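Local coordinates for protein activating signal cointegrator 1 complex subunit 2 (Homo sapiens, PDB 6YXQ) that binds polyubiquitinated proteins and recruits the helicase ASCC3 and the demethylase ALKBH3 to DNA damage, and also takes part in rescuing stalled ribosomes, at residues Thr130-Arg133 with Met134-His137; Ile184-Ile187 with Phe188-Pro192; Asp199-Leu202 with Pro203-Leu206. All blocks are in the same frame, centred on the assembly; numbering follows the deposited sequence.

The three contacts are local, and they follow one another along the N-terminal part of the protein, crystallised here with ASCC3. Contact 1 ends helix 114-135. Contact 2 ends helix 177-190, and contact 3 lies in the next helix, 193-216. Contacts 1 and 2 touch, with centres 12 Å apart. N186 ND2 lies 2.7 Å from S135 O, probably as a hydrogen bond, and this joins two helix ends. Contact 3 stands apart: its centre is 19 Å from that of contact 2 and 26 Å from that of contact 1, and its nearest atoms are about 8 Å and 16 Å away. ASCC3 packs on contacts 1 and 3 but does not touch contact 2.

Contact 1: residues Thr130-Arg133 with Met134-His137; sequences TFLR and MSTH
M134 folds back on F131 at the C-terminal end of helix 114-135. M134 is a selenomethionine here. This is the tightly packed part of the contact. The terminal CE lies over one face of the F131 ring, 3.9 Å from the ring centroid to CE, as a CH-pi contact offset toward the rim. A bend at the last torsion of M134 (chi3 -81°) turns CE that way. T130 CG2 runs alongside and also reaches CE. Outside the segments, L95 of helix 89-101 packs on both F131 and M134, while F81 and W82 touch M134 from helix 78-87.

The other part is the polar helix end. Its more open side is at T136, which is partly exposed and where the chain leaves the helix. The last turns keep normal backbone bonds: M134 N to T130 O at 3.0 Å and S135 N to F131 O at 2.9 Å. L132 O, by contrast, is well held and takes three donors: T136 N at 3.0 Å, and the hydroxyls of S135 and T136. S135 OG sits between its own N and carbonyl carbon (chi1 62°). It meets L132 O at 2.7 Å, from well to the side of the C=O direction. An alanine here would drop the OG bond and would probably leave L132 O with the two T136 donors. L132 packs on L171 and R133 on F167, both of ASCC3, and R133 forms a salt bridge with E139. T136 OG1 approaches L132 O from above the carbonyl plane at 2.7 Å, with L132 CD2 close beside it.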
loop_
_atom_site.group_PDB
_atom_site.type_symbol
_atom_site.label_atom_id
_atom_site.label_comp_id
_atom_site.label_asym_id
_atom_site.label_seq_id
_atom_site.Cartn_x
_atom_site.Cartn_y
_atom_site.Cartn_z
ATOM N N THR B 130 3.177 -8.475 4.522
ATOM C CA THR B 130 4.606 -8.228 4.697
ATOM C C THR B 130 4.853 -7.123 5.721
ATOM O O THR B 130 5.700 -7.253 6.621
ATOM C CB THR B 130 5.229 -7.860 3.355
ATOM O OG1 THR B 130 4.900 -8.866 2.392
ATOM C CG2 THR B 130 6.735 -7.741 3.480
ATOM N N PHE B 131 4.120 -6.017 5.597
ATOM C CA PHE B 131 4.339 -4.934 6.546
ATOM C C PHE B 131 3.900 -5.325 7.951
ATOM O O PHE B 131 4.519 -4.891 8.928
ATOM C CB PHE B 131 3.651 -3.659 6.060
ATOM C CG PHE B 131 4.500 -2.877 5.113
ATOM C CD1 PHE B 131 5.553 -2.109 5.587
ATOM C CD2 PHE B 131 4.302 -2.965 3.743
ATOM C CE1 PHE B 131 6.372 -1.408 4.713
ATOM C CE2 PHE B 131 5.121 -2.267 2.860
ATOM C CZ PHE B 131 6.156 -1.486 3.346
ATOM N N LEU B 132 2.871 -6.166 8.076
ATOM C CA LEU B 132 2.522 -6.714 9.385
ATOM C C LEU B 132 3.681 -7.510 9.973
ATOM O O LEU B 132 4.021 -7.365 11.158
ATOM C CB LEU B 132 1.288 -7.603 9.269
ATOM C CG LEU B 132 0.358 -7.666 10.479
ATOM C CD1 LEU B 132 -0.866 -8.441 10.085
ATOM C CD2 LEU B 132 1.008 -8.296 11.698
ATOM N N ARG B 133 4.274 -8.389 9.164
ATOM C CA ARG B 133 5.382 -9.197 9.658
ATOM C C ARG B 133 6.510 -8.320 10.173
ATOM O O ARG B 133 7.082 -8.592 11.235
ATOM C CB ARG B 133 5.897 -10.136 8.570
ATOM C CG ARG B 133 6.572 -11.361 9.143
ATOM C CD ARG B 133 6.819 -12.428 8.103
ATOM N NE ARG B 133 7.347 -13.634 8.729
ATOM C CZ ARG B 133 7.855 -14.661 8.061
ATOM N NH1 ARG B 133 7.905 -14.631 6.736
ATOM N NH2 ARG B 133 8.311 -15.717 8.720
HETATM N N MSE B 134 6.829 -7.255 9.446
HETATM C CA MSE B 134 7.938 -6.399 9.864
HETATM C C MSE B 134 7.588 -5.486 11.036
HETATM O O MSE B 134 8.463 -5.081 11.797
HETATM C CB MSE B 134 8.431 -5.564 8.697
HETATM C CG MSE B 134 8.954 -6.378 7.546
HETATM SE SE MSE B 134 9.775 -5.223 6.212
HETATM C CE MSE B 134 8.210 -4.603 5.282
ATOM N N SER B 135 6.305 -5.155 11.179
ATOM C CA SER B 135 5.880 -4.372 12.333
ATOM C C SER B 135 5.878 -5.207 13.604
ATOM O O SER B 135 6.056 -4.663 14.698
ATOM C CB SER B 135 4.495 -3.786 12.082
ATOM O OG SER B 135 3.553 -4.828 11.909
ATOM N N THR B 136 5.670 -6.519 13.485
ATOM C CA THR B 136 5.676 -7.387 14.659
ATOM C C THR B 136 7.105 -7.730 15.065
ATOM O O THR B 136 7.905 -8.169 14.234
ATOM C CB THR B 136 4.901 -8.679 14.392
ATOM O OG1 THR B 136 3.748 -8.403 13.583
ATOM C CG2 THR B 136 4.466 -9.319 15.712
ATOM N N HIS B 137 7.424 -7.542 16.345
ATOM C CA HIS B 137 8.720 -7.948 16.877
ATOM C C HIS B 137 8.658 -9.278 17.615
ATOM O O HIS B 137 9.700 -9.785 18.046
ATOM C CB HIS B 137 9.296 -6.865 17.803
ATOM C CG HIS B 137 8.486 -6.616 19.039
ATOM N ND1 HIS B 137 7.154 -6.260 19.000
ATOM C CD2 HIS B 137 8.827 -6.649 20.350
ATOM C CE1 HIS B 137 6.708 -6.097 20.233
ATOM N NE2 HIS B 137 7.703 -6.329 21.072
#

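Contact 2: residues Ile184-Ile187 with Phe188-Pro192; sequences IGNI and FTQQP
The F188 ring has I184 O at its edge, in the ring plane, 3.2 Å from CD1. I184 runs alongside F188, and its CG2 comes to 3.6 Å from CE1. F267 stacks on the same ring. The second flat pair is N186 and Q190, one helical turn apart. Their amide planes stand 62° apart. Q190 NE2 donates to N186 OD1 at 3.0 Å in a nearly straight bond (171°). OD1 lies in the Q190 amide plane, but NE2 is tilted out of the N186 carbonyl plane. A bend at chi2 (-45°) brings Q190 NE2 back to N186, which helps to set how the two amides are turned; N186 is held as well through ND2, by S135 O.

The backbone bonds close the helix: F188 N to I184 O at 3.0 Å, and Q191 N to I187 O at 2.9 Å. Q191 then leaves helical geometry. Its OE1 caps S193 N at the start of helix 193-216, while I165 of helix 162-172 packs on I184, I187 and F188, and L154 of helix 147-156 packs on I187.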
loop_
_atom_site.group_PDB
_atom_site.type_symbol
_atom_site.label_atom_id
_atom_site.label_comp_id
_atom_site.label_asym_id
_atom_site.label_seq_id
_atom_site.Cartn_x
_atom_site.Cartn_y
_atom_site.Cartn_z
ATOM N N ILE B 184 1.324 0.342 13.723
ATOM C CA ILE B 184 1.914 1.676 13.772
ATOM C C ILE B 184 2.294 2.026 15.203
ATOM O O ILE B 184 3.392 2.535 15.467
ATOM C CB ILE B 184 0.958 2.717 13.168
ATOM C CG1 ILE B 184 0.497 2.285 11.776
ATOM C CG2 ILE B 184 1.647 4.059 13.072
ATOM C CD1 ILE B 184 1.569 2.387 10.705
ATOM N N GLY B 185 1.390 1.757 16.147
ATOM C CA GLY B 185 1.703 2.002 17.541
ATOM C C GLY B 185 2.918 1.227 17.999
ATOM O O GLY B 185 3.734 1.735 18.768
ATOM N N ASN B 186 3.083 0.001 17.497
ATOM C CA ASN B 186 4.230 -0.798 17.905
ATOM C C ASN B 186 5.525 -0.233 17.348
ATOM O O ASN B 186 6.533 -0.184 18.056
ATOM C CB ASN B 186 4.058 -2.251 17.470
ATOM C CG ASN B 186 5.076 -3.171 18.118
ATOM O OD1 ASN B 186 5.284 -3.133 19.335
ATOM N ND2 ASN B 186 5.722 -4.000 17.305
ATOM N N ILE B 187 5.532 0.193 16.085
ATOM C CA ILE B 187 6.791 0.707 15.550
ATOM C C ILE B 187 7.151 2.031 16.216
ATOM O O ILE B 187 8.320 2.275 16.540
ATOM C CB ILE B 187 6.763 0.805 14.011
ATOM C CG1 ILE B 187 6.008 2.032 13.520
ATOM C CG2 ILE B 187 6.191 -0.469 13.399
ATOM C CD1 ILE B 187 5.908 2.071 12.016
ATOM N N PHE B 188 6.154 2.877 16.500
ATOM C CA PHE B 188 6.446 4.114 17.223
ATOM C C PHE B 188 6.886 3.842 18.660
ATOM O O PHE B 188 7.703 4.592 19.210
ATOM C CB PHE B 188 5.226 5.034 17.214
ATOM C CG PHE B 188 5.141 5.916 16.004
ATOM C CD1 PHE B 188 4.441 5.510 14.882
ATOM C CD2 PHE B 188 5.755 7.154 15.991
ATOM C CE1 PHE B 188 4.356 6.320 13.769
ATOM C CE2 PHE B 188 5.676 7.966 14.884
ATOM C CZ PHE B 188 4.974 7.547 13.767
ATOM N N THR B 189 6.357 2.788 19.284
ATOM C CA THR B 189 6.770 2.443 20.638
ATOM C C THR B 189 8.198 1.918 20.656
ATOM O O THR B 189 9.021 2.347 21.477
ATOM C CB THR B 189 5.815 1.402 21.225
ATOM O OG1 THR B 189 4.466 1.859 21.102
ATOM C CG2 THR B 189 6.123 1.170 22.689
ATOM N N GLN B 190 8.514 0.991 19.744
ATOM C CA GLN B 190 9.823 0.356 19.758
ATOM C C GLN B 190 10.911 1.288 19.245
ATOM O O GLN B 190 12.061 1.192 19.690
ATOM C CB GLN B 190 9.801 -0.941 18.944
ATOM C CG GLN B 190 8.736 -1.967 19.360
ATOM C CD GLN B 190 8.623 -2.185 20.868
ATOM O OE1 GLN B 190 9.591 -2.038 21.625
ATOM N NE2 GLN B 190 7.423 -2.547 21.309
ATOM N N GLN B 191 10.583 2.202 18.333
ATOM C CA GLN B 191 11.544 3.188 17.843
ATOM C C GLN B 191 10.863 4.550 17.859
ATOM O O GLN B 191 10.135 4.910 16.925
ATOM C CB GLN B 191 12.046 2.826 16.448
ATOM C CG GLN B 191 12.845 3.919 15.752
ATOM C CD GLN B 191 14.013 4.413 16.579
ATOM O OE1 GLN B 191 13.842 5.155 17.546
ATOM N NE2 GLN B 191 15.209 3.977 16.216
ATOM N N PRO B 192 11.066 5.336 18.919
ATOM C CA PRO B 192 10.365 6.621 19.020
ATOM C C PRO B 192 10.947 7.718 18.150
ATOM O O PRO B 192 10.361 8.807 18.095
ATOM C CB PRO B 192 10.496 6.974 20.509
ATOM C CG PRO B 192 10.963 5.707 21.187
ATOM C CD PRO B 192 11.769 4.995 20.164
#

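Contact 3: residues Asp199-Leu202 with Pro203-Leu206; sequences DETL and PTIL
P203 sets its CD against the carbonyl of D199, 3.2 Å from D199 O, where a normal helix would have an N-H. This is a proline kink inside helix 193-216. P203 has no hydrogen on N, and T204 N lacks the usual bond to E200 O. L202 N bonds D199 O, three residues back.

The hydrogen bonds resume after the kink. I205 N donates to T201 O at 3.1 Å with an angle of 164°. T204 OG1 donates to the same T201 O at 2.7 Å, in the carbonyl plane and on a lone pair. T204 can do this because its OG1 sits between the backbone N and the carbonyl carbon (chi1 82°). T201 O is thus gripped by two donors next to the kink. L206 N bonds L202 O at 3.0 Å and continues the regular pattern.

The carboxylate of D199 forms a salt bridge with K276 and a hydrogen bond with H277.

Apolar contacts divide between two sides. T201 and I205 pack on L14 of ASCC3, and T204 packs on F17 of ASCC3. L202 instead meets T273 and F274 of helix 271-275, and L206 meets F279 of helix 279-300. Within the turn, T201 CG2 lies 4.0 Å from I205 CG1, and the methyl L202 CD2 approaches I205 CD1 to 4.1 Å.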
loop_
_atom_site.group_PDB
_atom_site.type_symbol
_atom_site.label_atom_id
_atom_site.label_comp_id
_atom_site.label_asym_id
_atom_site.label_seq_id
_atom_site.Cartn_x
_atom_site.Cartn_y
_atom_site.Cartn_z
ATOM N N ASP B 199 8.242 15.125 13.169
ATOM C CA ASP B 199 8.590 16.511 13.444
ATOM C C ASP B 199 9.268 17.149 12.237
ATOM O O ASP B 199 8.755 18.108 11.651
ATOM C CB ASP B 199 9.489 16.569 14.678
ATOM C CG ASP B 199 9.666 17.973 15.204
ATOM O OD1 ASP B 199 9.031 18.903 14.665
ATOM O OD2 ASP B 199 10.446 18.144 16.162
ATOM N N GLU B 200 10.401 16.582 11.813
ATOM C CA GLU B 200 11.160 17.191 10.729
ATOM C C GLU B 200 10.364 17.232 9.434
ATOM O O GLU B 200 10.624 18.089 8.579
ATOM C CB GLU B 200 12.474 16.435 10.520
ATOM C CG GLU B 200 13.283 16.219 11.791
ATOM C CD GLU B 200 14.473 15.310 11.567
ATOM O OE1 GLU B 200 14.952 15.238 10.415
ATOM O OE2 GLU B 200 14.924 14.661 12.536
ATOM N N THR B 201 9.384 16.340 9.286
ATOM C CA THR B 201 8.593 16.295 8.066
ATOM C C THR B 201 7.493 17.347 8.062
ATOM O O THR B 201 7.048 17.768 6.986
ATOM C CB THR B 201 8.009 14.895 7.900
ATOM O OG1 THR B 201 9.080 13.946 7.936
ATOM C CG2 THR B 201 7.249 14.763 6.587
ATOM N N LEU B 202 7.064 17.803 9.238
ATOM C CA LEU B 202 5.946 18.741 9.286
ATOM C C LEU B 202 6.197 20.031 8.513
ATOM O O LEU B 202 5.276 20.471 7.805
ATOM C CB LEU B 202 5.575 19.042 10.741
ATOM C CG LEU B 202 4.605 18.009 11.305
ATOM C CD1 LEU B 202 4.472 18.177 12.785
ATOM C CD2 LEU B 202 3.257 18.151 10.648
ATOM N N PRO B 203 7.366 20.678 8.592
ATOM C CA PRO B 203 7.574 21.872 7.757
ATOM C C PRO B 203 7.335 21.624 6.275
ATOM O O PRO B 203 6.765 22.492 5.599
ATOM C CB PRO B 203 9.028 22.254 8.053
ATOM C CG PRO B 203 9.273 21.748 9.416
ATOM C CD PRO B 203 8.470 20.492 9.554
ATOM N N THR B 204 7.736 20.460 5.752
ATOM C CA THR B 204 7.465 20.165 4.348
ATOM C C THR B 204 5.969 20.023 4.111
ATOM O O THR B 204 5.424 20.576 3.146
ATOM C CB THR B 204 8.201 18.900 3.911
ATOM O OG1 THR B 204 7.446 17.749 4.307
ATOM C CG2 THR B 204 9.584 18.839 4.540
ATOM N N ILE B 205 5.283 19.309 5.009
ATOM C CA ILE B 205 3.837 19.110 4.884
ATOM C C ILE B 205 3.126 20.449 4.758
ATOM O O ILE B 205 2.400 20.704 3.788
ATOM C CB ILE B 205 3.294 18.314 6.083
ATOM C CG1 ILE B 205 3.901 16.906 6.115
ATOM C CG2 ILE B 205 1.779 18.275 6.033
ATOM C CD1 ILE B 205 3.315 16.003 7.183
ATOM N N LEU B 206 3.333 21.324 5.744
ATOM C CA LEU B 206 2.748 22.659 5.695
ATOM C C LEU B 206 3.135 23.378 4.417
ATOM O O LEU B 206 2.305 24.068 3.810
ATOM C CB LEU B 206 3.190 23.478 6.908
ATOM C CG LEU B 206 2.637 23.032 8.257
ATOM C CD1 LEU B 206 3.409 23.698 9.388
ATOM C CD2 LEU B 206 1.153 23.335 8.357
#